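Local coordinates for hypothetical protein Lmaj011689 (Leishmania major, PDB 1YQF) that is of unknown function but forms a trimer and, as a homologue of human p32 in the MAM33 family, is probably a mitochondrial matrix protein, at residues F95-Q100 / A129-T134; D109-I112 / L117-N120. One frame throughout, in Å; residues are numbered along the deposited sequence.

Interaction 1: F95-Q100 / A129-T134; sequences FVYITQ and ALAKDT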
ATOM      1  N   PHE A  95      -3.225 -16.685  -3.722  1.00 29.07           N
ATOM      2  CA  PHE A  95      -4.261 -16.547  -2.716  1.00 28.51           C
ATOM      3  C   PHE A  95      -5.271 -17.654  -2.948  1.00 27.77           C
ATOM      4  O   PHE A  95      -5.920 -17.698  -3.987  1.00 27.44           O
ATOM      5  CB  PHE A  95      -4.882 -15.157  -2.809  1.00 28.44           C
ATOM      6  CG  PHE A  95      -3.876 -14.066  -2.634  1.00 29.68           C
ATOM      7  CD1 PHE A  95      -3.159 -13.586  -3.724  1.00 30.58           C
ATOM      8  CD2 PHE A  95      -3.585 -13.569  -1.372  1.00 29.47           C
ATOM      9  CE1 PHE A  95      -2.193 -12.603  -3.563  1.00 29.40           C
ATOM     10  CE2 PHE A  95      -2.625 -12.587  -1.207  1.00 29.38           C
ATOM     11  CZ  PHE A  95      -1.929 -12.102  -2.303  1.00 29.26           C
ATOM     12  N   VAL A  96      -5.362 -18.567  -1.986  1.00 26.92           N
ATOM     13  CA  VAL A  96      -6.241 -19.724  -2.081  1.00 26.82           C
ATOM     14  C   VAL A  96      -7.518 -19.452  -1.294  1.00 26.86           C
ATOM     15  O   VAL A  96      -7.463 -19.173  -0.106  1.00 27.52           O
ATOM     16  CB  VAL A  96      -5.562 -20.989  -1.514  1.00 26.45           C
ATOM     17  CG1 VAL A  96      -6.456 -22.209  -1.680  1.00 26.68           C
ATOM     18  CG2 VAL A  96      -4.222 -21.228  -2.191  1.00 26.06           C
ATOM     19  N   TYR A  97      -8.663 -19.542  -1.959  1.00 26.76           N
ATOM     20  CA  TYR A  97      -9.952 -19.339  -1.312  1.00 26.62           C
ATOM     21  C   TYR A  97     -10.729 -20.649  -1.262  1.00 27.42           C
ATOM     22  O   TYR A  97     -10.841 -21.355  -2.259  1.00 27.58           O
ATOM     23  CB  TYR A  97     -10.761 -18.267  -2.045  1.00 26.17           C
ATOM     24  CG  TYR A  97     -10.036 -16.946  -2.179  1.00 24.07           C
ATOM     25  CD1 TYR A  97      -9.164 -16.717  -3.241  1.00 23.62           C
ATOM     26  CD2 TYR A  97     -10.216 -15.928  -1.248  1.00 22.40           C
ATOM     27  CE1 TYR A  97      -8.485 -15.506  -3.371  1.00 23.07           C
ATOM     28  CE2 TYR A  97      -9.542 -14.713  -1.370  1.00 22.28           C
ATOM     29  CZ  TYR A  97      -8.679 -14.512  -2.437  1.00 22.60           C
ATOM     30  OH  TYR A  97      -8.013 -13.317  -2.581  1.00 21.61           O
ATOM     31  N   ILE A  98     -11.257 -20.971  -0.089  1.00 28.32           N
ATOM     32  CA  ILE A  98     -12.075 -22.162   0.106  1.00 28.75           C
ATOM     33  C   ILE A  98     -13.409 -21.682   0.656  1.00 29.34           C
ATOM     34  O   ILE A  98     -13.488 -21.243   1.796  1.00 29.71           O
ATOM     35  CB  ILE A  98     -11.389 -23.144   1.091  1.00 28.74           C
ATOM     36  CG1 ILE A  98      -9.992 -23.514   0.582  1.00 29.33           C
ATOM     37  CG2 ILE A  98     -12.237 -24.401   1.276  1.00 28.52           C
ATOM     38  CD1 ILE A  98      -9.240 -24.496   1.460  1.00 30.19           C
ATOM     39  N   THR A  99     -14.450 -21.754  -0.168  1.00 30.01           N
ATOM     40  CA  THR A  99     -15.766 -21.249   0.202  1.00 30.66           C
ATOM     41  C   THR A  99     -16.738 -22.395   0.480  1.00 31.55           C
ATOM     42  O   THR A  99     -16.936 -23.275  -0.357  1.00 31.31           O
ATOM     43  CB  THR A  99     -16.310 -20.340  -0.918  1.00 30.76           C
ATOM     44  OG1 THR A  99     -15.524 -19.145  -0.995  1.00 29.23           O
ATOM     45  CG2 THR A  99     -17.727 -19.845  -0.594  1.00 30.29           C
ATOM     46  N   GLN A 100     -17.345 -22.368   1.660  1.00 32.51           N
ATOM     47  CA  GLN A 100     -18.332 -23.363   2.058  1.00 33.45           C
ATOM     48  C   GLN A 100     -19.684 -23.054   1.425  1.00 34.07           C
ATOM     49  O   GLN A 100     -19.872 -21.998   0.821  1.00 34.05           O
ATOM     50  CB  GLN A 100     -18.478 -23.389   3.583  1.00 33.53           C
ATOM     51  CG  GLN A 100     -17.188 -23.682   4.356  1.00 34.81           C
ATOM     52  CD  GLN A 100     -16.653 -25.094   4.149  1.00 35.56           C
ATOM     53  OE1 GLN A 100     -17.364 -25.975   3.673  1.00 37.24           O
ATOM     54  NE2 GLN A 100     -15.395 -25.306   4.511  1.00 36.14           N
ATOM     55  N   ALA A 129     -18.027 -12.868  -1.193  1.00 35.13           N
ATOM     56  CA  ALA A 129     -17.773 -11.600  -1.886  1.00 35.23           C
ATOM     57  C   ALA A 129     -16.839 -10.704  -1.077  1.00 35.60           C
ATOM     58  O   ALA A 129     -16.016  -9.988  -1.632  1.00 35.33           O
ATOM     59  CB  ALA A 129     -19.072 -10.875  -2.173  1.00 35.03           C
ATOM     60  N   LEU A 130     -16.969 -10.761   0.242  1.00 35.96           N
ATOM     61  CA  LEU A 130     -16.099 -10.003   1.130  1.00 36.45           C
ATOM     62  C   LEU A 130     -14.639 -10.423   0.954  1.00 35.54           C
ATOM     63  O   LEU A 130     -13.734  -9.594   1.013  1.00 35.79           O
ATOM     64  CB  LEU A 130     -16.539 -10.208   2.580  1.00 37.03           C
ATOM     65  CG  LEU A 130     -15.819  -9.428   3.681  1.00 39.20           C
ATOM     66  CD1 LEU A 130     -15.888  -7.930   3.440  1.00 40.28           C
ATOM     67  CD2 LEU A 130     -16.440  -9.780   5.020  1.00 40.56           C
ATOM     68  N   ALA A 131     -14.431 -11.716   0.723  1.00 34.41           N
ATOM     69  CA  ALA A 131     -13.100 -12.285   0.536  1.00 33.46           C
ATOM     70  C   ALA A 131     -12.548 -12.052  -0.871  1.00 32.94           C
ATOM     71  O   ALA A 131     -11.363 -11.753  -1.033  1.00 31.71           O
ATOM     72  CB  ALA A 131     -13.143 -13.778   0.826  1.00 33.26           C
ATOM     73  N   LYS A 132     -13.407 -12.183  -1.880  1.00 32.74           N
ATOM     74  CA  LYS A 132     -12.948 -12.286  -3.272  1.00 32.84           C
ATOM     75  C   LYS A 132     -13.233 -11.070  -4.152  1.00 32.93           C
ATOM     76  O   LYS A 132     -12.719 -10.996  -5.265  1.00 32.46           O
ATOM     77  CB  LYS A 132     -13.523 -13.556  -3.916  1.00 32.87           C
ATOM     78  CG  LYS A 132     -12.922 -14.823  -3.331  1.00 33.33           C
ATOM     79  CD  LYS A 132     -13.436 -16.079  -4.009  1.00 34.45           C
ATOM     80  CE  LYS A 132     -14.820 -16.471  -3.518  1.00 34.73           C
ATOM     81  NZ  LYS A 132     -15.261 -17.756  -4.134  1.00 35.45           N
ATOM     82  N   ASP A 133     -14.017 -10.112  -3.664  1.00 33.62           N
ATOM     83  CA  ASP A 133     -14.281  -8.891  -4.428  1.00 34.31           C
ATOM     84  C   ASP A 133     -12.963  -8.186  -4.736  1.00 34.83           C
ATOM     85  O   ASP A 133     -12.059  -8.148  -3.902  1.00 34.87           O
ATOM     86  CB  ASP A 133     -15.210  -7.929  -3.670  1.00 34.43           C
ATOM     87  CG  ASP A 133     -16.694  -8.267  -3.834  1.00 35.22           C
ATOM     88  OD1 ASP A 133     -17.049  -9.167  -4.625  1.00 36.61           O
ATOM     89  OD2 ASP A 133     -17.586  -7.665  -3.198  1.00 36.14           O
ATOM     90  N   THR A 134     -12.851  -7.655  -5.949  1.00 35.57           N
ATOM     91  CA  THR A 134     -11.695  -6.846  -6.335  1.00 36.18           C
ATOM     92  C   THR A 134     -12.028  -5.386  -6.086  1.00 35.62           C
ATOM     93  O   THR A 134     -13.198  -5.028  -5.929  1.00 35.78           O
ATOM     94  CB  THR A 134     -11.324  -7.056  -7.821  1.00 36.78           C
ATOM     95  OG1 THR A 134     -12.502  -7.016  -8.645  1.00 37.70           O
ATOM     96  CG2 THR A 134     -10.744  -8.443  -8.041  1.00 38.00           C
TER
HETATM   97  O   HOH W   1      -8.735 -11.529  -0.659  1.00 30.24           O
HETATM   98  O   HOH W   2     -13.702 -19.790  -2.919  1.00 22.11           O

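Interaction 2: D109-I112 / L117-N120; sequences DLSI and LVLN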
ATOM      1  N   ASP A 109      -2.709 -17.459   2.156  1.00 25.74           N
ATOM      2  CA  ASP A 109      -1.680 -16.817   1.346  1.00 26.08           C
ATOM      3  C   ASP A 109      -0.438 -17.679   1.350  1.00 25.90           C
ATOM      4  O   ASP A 109       0.098 -17.989   2.405  1.00 25.67           O
ATOM      5  CB  ASP A 109      -1.324 -15.442   1.909  1.00 26.29           C
ATOM      6  CG  ASP A 109      -2.505 -14.502   1.959  1.00 28.24           C
ATOM      7  OD1 ASP A 109      -3.662 -14.967   1.841  1.00 29.05           O
ATOM      8  OD2 ASP A 109      -2.364 -13.273   2.127  1.00 31.98           O
ATOM      9  N   LEU A 110       0.025 -18.066   0.169  1.00 26.24           N
ATOM     10  CA  LEU A 110       1.251 -18.838   0.059  1.00 26.90           C
ATOM     11  C   LEU A 110       2.178 -18.232  -0.973  1.00 27.58           C
ATOM     12  O   LEU A 110       1.747 -17.528  -1.879  1.00 26.78           O
ATOM     13  CB  LEU A 110       0.952 -20.295  -0.308  1.00 26.97           C
ATOM     14  CG  LEU A 110      -0.100 -21.017   0.533  1.00 27.13           C
ATOM     15  CD1 LEU A 110      -1.470 -20.826  -0.073  1.00 27.90           C
ATOM     16  CD2 LEU A 110       0.214 -22.496   0.659  1.00 28.00           C
ATOM     17  N   SER A 111       3.463 -18.507  -0.814  1.00 29.21           N
ATOM     18  CA  SER A 111       4.462 -18.114  -1.796  1.00 31.06           C
ATOM     19  C   SER A 111       5.112 -19.372  -2.360  1.00 33.14           C
ATOM     20  O   SER A 111       5.216 -20.393  -1.673  1.00 32.93           O
ATOM     21  CB  SER A 111       5.503 -17.188  -1.169  1.00 30.76           C
ATOM     22  OG  SER A 111       5.982 -17.706   0.056  1.00 31.59           O
ATOM     23  N   ILE A 112       5.527 -19.295  -3.619  1.00 35.90           N
ATOM     24  CA  ILE A 112       6.172 -20.409  -4.299  1.00 38.11           C
ATOM     25  C   ILE A 112       7.650 -20.072  -4.416  1.00 40.26           C
ATOM     26  O   ILE A 112       8.026 -19.113  -5.091  1.00 40.33           O
ATOM     27  CB  ILE A 112       5.553 -20.640  -5.693  1.00 38.21           C
ATOM     28  CG1 ILE A 112       4.035 -20.819  -5.585  1.00 38.59           C
ATOM     29  CG2 ILE A 112       6.183 -21.869  -6.361  1.00 38.11           C
ATOM     30  CD1 ILE A 112       3.315 -20.760  -6.916  1.00 39.31           C
ATOM     31  N   LEU A 117       5.873 -24.960  -1.642  1.00 41.03           N
ATOM     32  CA  LEU A 117       4.797 -24.103  -1.167  1.00 38.40           C
ATOM     33  C   LEU A 117       5.075 -23.700   0.272  1.00 36.12           C
ATOM     34  O   LEU A 117       5.320 -24.554   1.122  1.00 35.54           O
ATOM     35  CB  LEU A 117       3.451 -24.824  -1.268  1.00 38.35           C
ATOM     36  CG  LEU A 117       2.480 -24.318  -2.334  1.00 38.83           C
ATOM     37  CD1 LEU A 117       3.122 -24.260  -3.721  1.00 39.33           C
ATOM     38  CD2 LEU A 117       1.253 -25.212  -2.360  1.00 39.17           C
ATOM     39  N   VAL A 118       5.044 -22.396   0.533  1.00 33.65           N
ATOM     40  CA  VAL A 118       5.227 -21.863   1.877  1.00 31.75           C
ATOM     41  C   VAL A 118       3.980 -21.083   2.280  1.00 30.30           C
ATOM     42  O   VAL A 118       3.506 -20.219   1.551  1.00 30.00           O
ATOM     43  CB  VAL A 118       6.469 -20.962   1.981  1.00 31.67           C
ATOM     44  CG1 VAL A 118       6.640 -20.444   3.406  1.00 30.98           C
ATOM     45  CG2 VAL A 118       7.722 -21.728   1.550  1.00 31.40           C
ATOM     46  N   LEU A 119       3.461 -21.412   3.456  1.00 28.60           N
ATOM     47  CA  LEU A 119       2.242 -20.823   3.984  1.00 27.06           C
ATOM     48  C   LEU A 119       2.574 -19.584   4.798  1.00 26.40           C
ATOM     49  O   LEU A 119       3.375 -19.642   5.728  1.00 25.91           O
ATOM     50  CB  LEU A 119       1.550 -21.856   4.855  1.00 26.86           C
ATOM     51  CG  LEU A 119       0.163 -21.579   5.411  1.00 27.71           C
ATOM     52  CD1 LEU A 119      -0.844 -21.250   4.310  1.00 27.27           C
ATOM     53  CD2 LEU A 119      -0.251 -22.811   6.196  1.00 28.48           C
ATOM     54  N   ASN A 120       1.953 -18.462   4.449  1.00 25.85           N
ATOM     55  CA  ASN A 120       2.248 -17.183   5.093  1.00 25.52           C
ATOM     56  C   ASN A 120       1.101 -16.565   5.893  1.00 25.48           C
ATOM     57  O   ASN A 120       1.347 -15.743   6.770  1.00 24.96           O
ATOM     58  CB  ASN A 120       2.747 -16.187   4.046  1.00 25.51           C
ATOM     59  CG  ASN A 120       4.129 -16.537   3.527  1.00 25.19           C
ATOM     60  OD1 ASN A 120       5.036 -16.851   4.300  1.00 25.14           O
ATOM     61  ND2 ASN A 120       4.293 -16.498   2.213  1.00 23.05           N
TER

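Interaction 1: F95-Q100 / A129-T134
Y97 and K132 make the main part of this contact, with the aliphatic shaft of the lysine laid over one face of the tyrosine ring. K132 CG stands 3.8 Å from the ring centroid and 20° off the ring normal, which identifies a CH-pi contact. It is not centred: the methylene is shifted toward the rim and comes closest to Y97 CD2, at 3.6 Å. The two side chains run past each other in opposite directions, and K132 CD continues along Y97 CG and CB. The lysine chain bends about its CG-CD bond (chi3 -79°), which brings the ammonium end beside T99. There K132 NZ lies 3.4 Å from T99 OG1, and a water links the two, accepting a bond from NZ at 2.8 Å. T99 OG1 is also hydrogen-bonded to T105 on the next strand. The contact sets the short helix 128-132 against one face of the antiparallel sheet that this p32 homologue shares with its family: Y97 and T99, alternate residues of strand 92-99, point toward the helix, whereas V96 and I98 pack on helix 156-168. A second water joins the far end of the tyrosine to the helix. Y97 OH and A131 O are 4.0 Å apart, too far for a direct bond, and the water spans them, accepting from Y97 OH at 2.7 Å and donating to A131 O at 2.7 Å. This water lies in the ring plane at its edge, whereas A131 O itself approaches Y97 CE2 obliquely. A131 CB adds an apolar touch on Y97 CD2. Just beyond, where the helix ends, K132 O accepts a bond from R79 of the neighbouring strand 74-81.

Interaction 2: D109-I112 / L117-N120
The carboxamide of N120 reaches across to S111, using its ND2 end: ND2 donates to S111 OG over 3.0 Å, with an N-H...O angle of 139° and the oxygen 16° out of the amide plane. The bond is therefore noticeably bent. The other flat side-chain group, the carboxylate of D109, directs its OD1 to Q107 on its own strand. With chi1 at 48°, S111 OG sits between its own backbone N and carbonyl carbon, in the crowded position; there it meets N120 ND2, touches V118 CB at 3.8 Å and also bonds E113 OE1. The backbone evidence is that of an antiparallel beta hairpin, strands 105-113 and 116-125, the latter an outermost strand of the sheet within the chain. S111 and V118 form the hydrogen-bonded pair, S111 N to V118 O at 2.9 Å and V118 N to S111 O at 3.0 Å; L110 with L119 and I112 with L117 are non-hydrogen-bonded pairs. A further backbone bond runs from N120 N to D109 O at 2.8 Å. On the face opposite S111 and V118 the leucines and I112 touch. L110 CG meets L119 CD1 at 3.9 Å where the two chains cross, and L110 CD2 also touches L117 CG. I112 and L117 run alongside each other in the same direction, with I112 CG1 at 4.0 Å from L117 CD1. Helix 156-168 packs on this apolar face through L166 on L110 and L159, V162 and M163 on L119, while V179 and V180 of helix 173-202 meet I112.

Overall arrangement
Interaction 1 and interaction 2 have centres about 17 Å apart and share one antiparallel sheet, in which strands 92-99 and 105-113 are neighbours. Along the chain the order is 95-100, 109-112, 117-120, 129-134, so the hairpin of interaction 2 lies between the two halves of interaction 1, and strand 116-125 leads on to helix 128-132. The two meet directly: F95 CE2 lies 3.4 Å from D109 OD2, and V96 CG2 lies 3.5 Å from L110 CD1. V96 and L110 both reach L166 of helix 156-168, whereas helix 128-132 covers the other face of strand 92-99. Around strand 92-99, then, helices lie on both faces of the sheet.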